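Local coordinates for putative uncharacterized protein (Bacillus anthracis, PDB 3LNO) that is of unknown function but belongs to the DUF59 family of alpha-beta domains and probably takes part in iron-sulfur cluster assembly, at residues A[16-21]-A[26-31]; A[62-67]-A[81-86]. One frame throughout, in Å; residues are numbered along the deposited sequence.

Contact 1: A[16-21]-A[26-31]; sequences NLEAVI and GVDIVN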
loop_
_atom_site.group_PDB
_atom_site.type_symbol
_atom_site.label_atom_id
_atom_site.label_comp_id
_atom_site.label_asym_id
_atom_site.label_seq_id
_atom_site.Cartn_x
_atom_site.Cartn_y
_atom_site.Cartn_z
ATOM N N ASN A 16 4.137 -5.260 5.255
ATOM C CA ASN A 16 4.931 -4.134 5.742
ATOM C C ASN A 16 4.317 -2.769 5.398
ATOM O O ASN A 16 4.645 -1.758 6.016
ATOM C CB ASN A 16 6.374 -4.245 5.255
ATOM C CG ASN A 16 7.196 -5.130 6.157
ATOM O OD1 ASN A 16 7.783 -4.657 7.134
ATOM N ND2 ASN A 16 7.220 -6.434 5.855
ATOM N N LEU A 17 3.417 -2.747 4.413
ATOM C CA LEU A 17 2.730 -1.514 4.031
ATOM C C LEU A 17 1.741 -1.064 5.122
ATOM O O LEU A 17 1.207 0.049 5.080
ATOM C CB LEU A 17 2.026 -1.704 2.688
ATOM C CG LEU A 17 2.963 -1.834 1.472
ATOM C CD1 LEU A 17 2.129 -2.049 0.209
ATOM C CD2 LEU A 17 3.825 -0.545 1.327
ATOM N N GLU A 18 1.522 -1.904 6.126
ATOM C CA GLU A 18 0.724 -1.456 7.279
ATOM C C GLU A 18 1.410 -0.374 8.078
ATOM O O GLU A 18 0.783 0.244 8.938
ATOM C CB GLU A 18 0.397 -2.597 8.233
ATOM C CG GLU A 18 -0.571 -3.571 7.640
ATOM C CD GLU A 18 -0.877 -4.704 8.573
ATOM O OE1 GLU A 18 0.071 -5.356 9.074
ATOM O OE2 GLU A 18 -2.080 -4.937 8.800
ATOM N N ALA A 19 2.696 -0.152 7.830
ATOM C CA ALA A 19 3.412 0.912 8.536
ATOM C C ALA A 19 3.321 2.229 7.800
ATOM O O ALA A 19 3.949 3.200 8.211
ATOM C CB ALA A 19 4.872 0.529 8.745
ATOM N N VAL A 20 2.588 2.268 6.686
ATOM C CA VAL A 20 2.400 3.527 5.928
ATOM C C VAL A 20 1.004 4.076 6.232
ATOM O O VAL A 20 -0.007 3.440 5.915
ATOM C CB VAL A 20 2.507 3.291 4.394
ATOM C CG1 VAL A 20 2.207 4.573 3.630
ATOM C CG2 VAL A 20 3.886 2.681 3.995
ATOM N N ILE A 21 0.941 5.242 6.866
ATOM C CA ILE A 21 -0.324 5.812 7.318
ATOM C C ILE A 21 -0.855 6.882 6.361
ATOM O O ILE A 21 -0.092 7.719 5.878
ATOM C CB ILE A 21 -0.157 6.457 8.720
ATOM C CG1 ILE A 21 0.697 5.561 9.631
ATOM C CG2 ILE A 21 -1.502 6.692 9.375
ATOM C CD1 ILE A 21 0.160 4.152 9.742
ATOM N N GLY A 26 -5.565 8.790 9.671
ATOM C CA GLY A 26 -4.939 8.068 10.768
ATOM C C GLY A 26 -5.067 6.554 10.645
ATOM O O GLY A 26 -5.045 5.853 11.651
ATOM N N VAL A 27 -5.176 6.051 9.413
ATOM C CA VAL A 27 -5.331 4.617 9.165
ATOM C C VAL A 27 -4.330 4.217 8.094
ATOM O O VAL A 27 -4.056 5.013 7.190
ATOM C CB VAL A 27 -6.794 4.278 8.744
ATOM C CG1 VAL A 27 -6.924 2.859 8.200
ATOM C CG2 VAL A 27 -7.714 4.441 9.943
ATOM N N ASP A 28 -3.754 3.021 8.192
ATOM C CA ASP A 28 -2.733 2.617 7.218
ATOM C C ASP A 28 -3.346 2.291 5.871
ATOM O O ASP A 28 -4.530 1.963 5.785
ATOM C CB ASP A 28 -1.920 1.435 7.712
ATOM C CG ASP A 28 -2.731 0.152 7.770
ATOM O OD1 ASP A 28 -2.981 -0.459 6.696
ATOM O OD2 ASP A 28 -3.110 -0.255 8.900
ATOM N N ILE A 29 -2.537 2.348 4.820
ATOM C CA ILE A 29 -3.076 2.247 3.467
ATOM C C ILE A 29 -3.628 0.858 3.144
ATOM O O ILE A 29 -4.487 0.696 2.275
ATOM C CB ILE A 29 -2.030 2.704 2.423
ATOM C CG1 ILE A 29 -0.805 1.787 2.440
ATOM C CG2 ILE A 29 -1.593 4.113 2.734
ATOM C CD1 ILE A 29 0.224 2.092 1.334
ATOM N N VAL A 30 -3.088 -0.153 3.803
ATOM C CA VAL A 30 -3.581 -1.510 3.671
ATOM C C VAL A 30 -5.016 -1.603 4.224
ATOM O O VAL A 30 -5.956 -1.980 3.495
ATOM C CB VAL A 30 -2.615 -2.514 4.364
ATOM C CG1 VAL A 30 -3.282 -3.865 4.585
ATOM C CG2 VAL A 30 -1.371 -2.691 3.508
ATOM N N ASN A 31 -5.198 -1.221 5.489
ATOM C CA ASN A 31 -6.537 -1.252 6.081
ATOM C C ASN A 31 -7.526 -0.305 5.394
ATOM O O ASN A 31 -8.720 -0.571 5.371
ATOM C CB ASN A 31 -6.490 -1.059 7.605
ATOM C CG ASN A 31 -6.036 -2.321 8.331
ATOM O OD1 ASN A 31 -4.891 -2.403 8.769
ATOM N ND2 ASN A 31 -6.929 -3.320 8.443
#

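Contact 2: A[62-67]-A[81-86]; sequences QIVSDV and IEVNVV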
loop_
_atom_site.group_PDB
_atom_site.type_symbol
_atom_site.label_atom_id
_atom_site.label_comp_id
_atom_site.label_asym_id
_atom_site.label_seq_id
_atom_site.Cartn_x
_atom_site.Cartn_y
_atom_site.Cartn_z
ATOM N N GLN A 62 3.514 12.501 -0.273
ATOM C CA GLN A 62 4.066 11.975 0.970
ATOM C C GLN A 62 3.801 10.473 1.149
ATOM O O GLN A 62 4.633 9.750 1.689
ATOM C CB GLN A 62 3.518 12.749 2.163
ATOM C CG GLN A 62 4.141 12.328 3.481
ATOM C CD GLN A 62 3.500 13.009 4.670
ATOM O OE1 GLN A 62 3.012 14.140 4.566
ATOM N NE2 GLN A 62 3.498 12.326 5.814
ATOM N N ILE A 63 2.647 9.999 0.694
ATOM C CA ILE A 63 2.323 8.583 0.840
ATOM C C ILE A 63 3.273 7.723 0.004
ATOM O O ILE A 63 3.880 6.779 0.510
ATOM C CB ILE A 63 0.813 8.319 0.584
ATOM C CG1 ILE A 63 -0.005 8.903 1.740
ATOM C CG2 ILE A 63 0.533 6.831 0.435
ATOM C CD1 ILE A 63 -1.517 8.860 1.542
ATOM N N VAL A 64 3.472 8.109 -1.251
ATOM C CA VAL A 64 4.388 7.400 -2.116
ATOM C C VAL A 64 5.837 7.339 -1.617
ATOM O O VAL A 64 6.458 6.267 -1.637
ATOM C CB VAL A 64 4.403 8.000 -3.515
ATOM C CG1 VAL A 64 5.574 7.412 -4.309
ATOM C CG2 VAL A 64 3.055 7.753 -4.206
ATOM N N SER A 65 6.407 8.472 -1.201
ATOM C CA SER A 65 7.762 8.412 -0.643
ATOM C C SER A 65 7.798 7.574 0.653
ATOM O O SER A 65 8.778 6.879 0.934
ATOM C CB SER A 65 8.397 9.810 -0.450
ATOM O OG SER A 65 7.513 10.695 0.201
ATOM N N ASP A 66 6.717 7.620 1.428
ATOM C CA ASP A 66 6.621 6.782 2.622
ATOM C C ASP A 66 6.624 5.278 2.272
ATOM O O ASP A 66 7.268 4.469 2.945
ATOM C CB ASP A 66 5.376 7.144 3.410
ATOM C CG ASP A 66 5.702 7.688 4.771
ATOM O OD1 ASP A 66 6.352 8.760 4.844
ATOM O OD2 ASP A 66 5.313 7.037 5.773
ATOM N N VAL A 67 5.940 4.912 1.192
ATOM C CA VAL A 67 6.006 3.545 0.693
ATOM C C VAL A 67 7.456 3.141 0.397
ATOM O O VAL A 67 7.926 2.099 0.852
ATOM C CB VAL A 67 5.109 3.334 -0.574
ATOM C CG1 VAL A 67 5.426 2.025 -1.232
ATOM C CG2 VAL A 67 3.625 3.337 -0.209
ATOM N N ILE A 81 11.765 -0.461 -6.258
ATOM C CA ILE A 81 10.419 -0.191 -5.792
ATOM C C ILE A 81 9.727 0.820 -6.682
ATOM O O ILE A 81 10.073 2.002 -6.671
ATOM C CB ILE A 81 10.393 0.381 -4.392
ATOM C CG1 ILE A 81 11.196 -0.506 -3.451
ATOM C CG2 ILE A 81 8.928 0.533 -3.962
ATOM C CD1 ILE A 81 11.487 0.108 -2.137
ATOM N N GLU A 82 8.722 0.363 -7.414
ATOM C CA GLU A 82 7.917 1.256 -8.219
ATOM C C GLU A 82 6.534 1.410 -7.586
ATOM O O GLU A 82 5.903 0.409 -7.223
ATOM C CB GLU A 82 7.712 0.645 -9.599
ATOM C CG GLU A 82 8.808 0.858 -10.553
ATOM C CD GLU A 82 8.371 0.527 -11.966
ATOM O OE1 GLU A 82 8.646 -0.611 -12.409
ATOM O OE2 GLU A 82 7.737 1.399 -12.620
ATOM N N VAL A 83 6.039 2.639 -7.499
ATOM C CA VAL A 83 4.685 2.854 -6.997
ATOM C C VAL A 83 3.869 3.447 -8.112
ATOM O O VAL A 83 4.158 4.561 -8.566
ATOM C CB VAL A 83 4.635 3.786 -5.774
ATOM C CG1 VAL A 83 3.219 3.873 -5.244
ATOM C CG2 VAL A 83 5.556 3.282 -4.671
ATOM N N ASN A 84 2.877 2.700 -8.595
ATOM C CA ASN A 84 2.023 3.265 -9.642
ATOM C C ASN A 84 0.703 3.647 -9.031
ATOM O O ASN A 84 -0.019 2.794 -8.502
ATOM C CB ASN A 84 1.801 2.299 -10.801
ATOM C CG ASN A 84 3.074 2.039 -11.603
ATOM O OD1 ASN A 84 3.941 2.913 -11.745
ATOM N ND2 ASN A 84 3.186 0.829 -12.138
ATOM N N VAL A 85 0.397 4.932 -9.088
ATOM C CA VAL A 85 -0.851 5.434 -8.530
ATOM C C VAL A 85 -1.934 5.450 -9.632
ATOM O O VAL A 85 -1.774 6.111 -10.665
ATOM C CB VAL A 85 -0.635 6.822 -7.993
ATOM C CG1 VAL A 85 -1.932 7.417 -7.538
ATOM C CG2 VAL A 85 0.419 6.791 -6.854
ATOM N N VAL A 86 -3.019 4.703 -9.435
ATOM C CA VAL A 86 -4.045 4.623 -10.470
ATOM C C VAL A 86 -5.356 5.157 -9.922
ATOM O O VAL A 86 -5.469 5.418 -8.731
ATOM C CB VAL A 86 -4.194 3.185 -11.044
ATOM C CG1 VAL A 86 -2.857 2.716 -11.622
ATOM C CG2 VAL A 86 -4.695 2.217 -9.989
#

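Contact 1: A[16-21]-A[26-31]
Ile-21 and Asp-28 face each other as an antiparallel non-hydrogen-bonded pair, and one backbone bond beside it, from Ile-29 N to Val-20 O (3.0 Å, 148° at the hydrogen), closes the turn between the two segments. A weak CA-H...O contact, Asp-28 CA to Val-20 O at 3.1 Å, supplements this hydrogen bond at the same carbonyl oxygen. Outside the bridge, Ile-21 lays its CG2 methyl beside the backbone of Val-27, 3.7 Å from Val-27 N, while its CD1 reaches the CB of Asp-28, the two side chains roughly perpendicular. Asp-28 itself is the N-cap of a short, weakly bonded helical turn. Its chi1 of 69° tucks the carboxylate back over its own backbone and carries OD1 over the first turn, where it accepts from Asn-31 N from above the carboxylate plane. An aspartate suits this place, since a short carboxylate can take up an amide of the first helical turn and probably gains from the helix dipole. In this small alpha-beta domain the two-stranded ribbon 21-22/27-28 leads into that helical turn. Glu-18 runs alongside Asp-28, its carboxylate plane turned 76° from the other, and the aliphatic Glu-18 CG rests 4.0 Å from the CB of Val-30. Deeper in, Val-30 CG2 presses on Leu-17 CB at 3.6 Å. Ile-29 turns CD1 against Val-20 CG1 (3.9 Å); these branched hydrocarbons belong on the buried side, where Leu-71 and Val-70 of helix 60-74 meet Leu-17 and Val-20 respectively.

Contact 2: A[62-67]-A[81-86]
Val-64 and Val-83 lie alongside one another, pointing opposite ways, and both methyls of each take part in the contact. CG2 of Val-64 lies 4.0 Å from CG1 of Val-83, and CG1 of Val-64 comes equally close to the CB of Val-83. The second methyl of Val-83 is taken up by the next turn of the helix: its CG2 touches Val-67 CG1 at 3.7 Å, the closest approach between the segments. In Val-67 this CG1 is anti to the backbone N (chi1 168°), a setting that extends it toward the strand. Val-83 is thereby held between two residues spaced three apart on the helix, while Val-64 in turn uses one methyl, CG2, on two strand residues, reaching Val-85 CG2 at 3.9 Å. Val-83 and Val-85 are two apart on the strand and therefore face the same way. Valine fits such an interface well: its branching at CB favours the extended backbone of a strand, and its short side chain is consistent with an approach of the short axis segments of 9.1 Å. The contact is wholly hydrocarbon, made by van der Waals packing of methyl groups. The segments run nearly antiparallel, at 154°, as expected where a helix returns across a sheet in a beta-alpha-beta crossover. Strand 81-85 is paired in parallel with strand 46-50, whose Met-50 also touches Val-83, while Leu-17 and Ile-29 pack against both Val-67 and Val-35 of strand 35-40, wedging the 16-31 region in beside helix 60-74 on the sheet.

How the contacts relate
From the N terminus, helix 3-16 leads into contact 1, where the four residues between 16-21 and 26-31 form a short loop that closes at once. The chain then builds strands 35-40 and 46-50 before entering helix 60-74. Contact 2 closes a longer loop of 13 residues, between 62-67 and 81-86, that includes the end of that helix. The two loops follow in series, neither nested nor crossed. They nevertheless touch in space: Ile-29 CD1 lies 3.9 Å from Val-67 CG2, and Val-20 CG2 packs 4.0 Å from Asp-66 O. One helix is thereby joined to the turn after helix 3-16, to the start of helix 29-32 and to the three-stranded sheet.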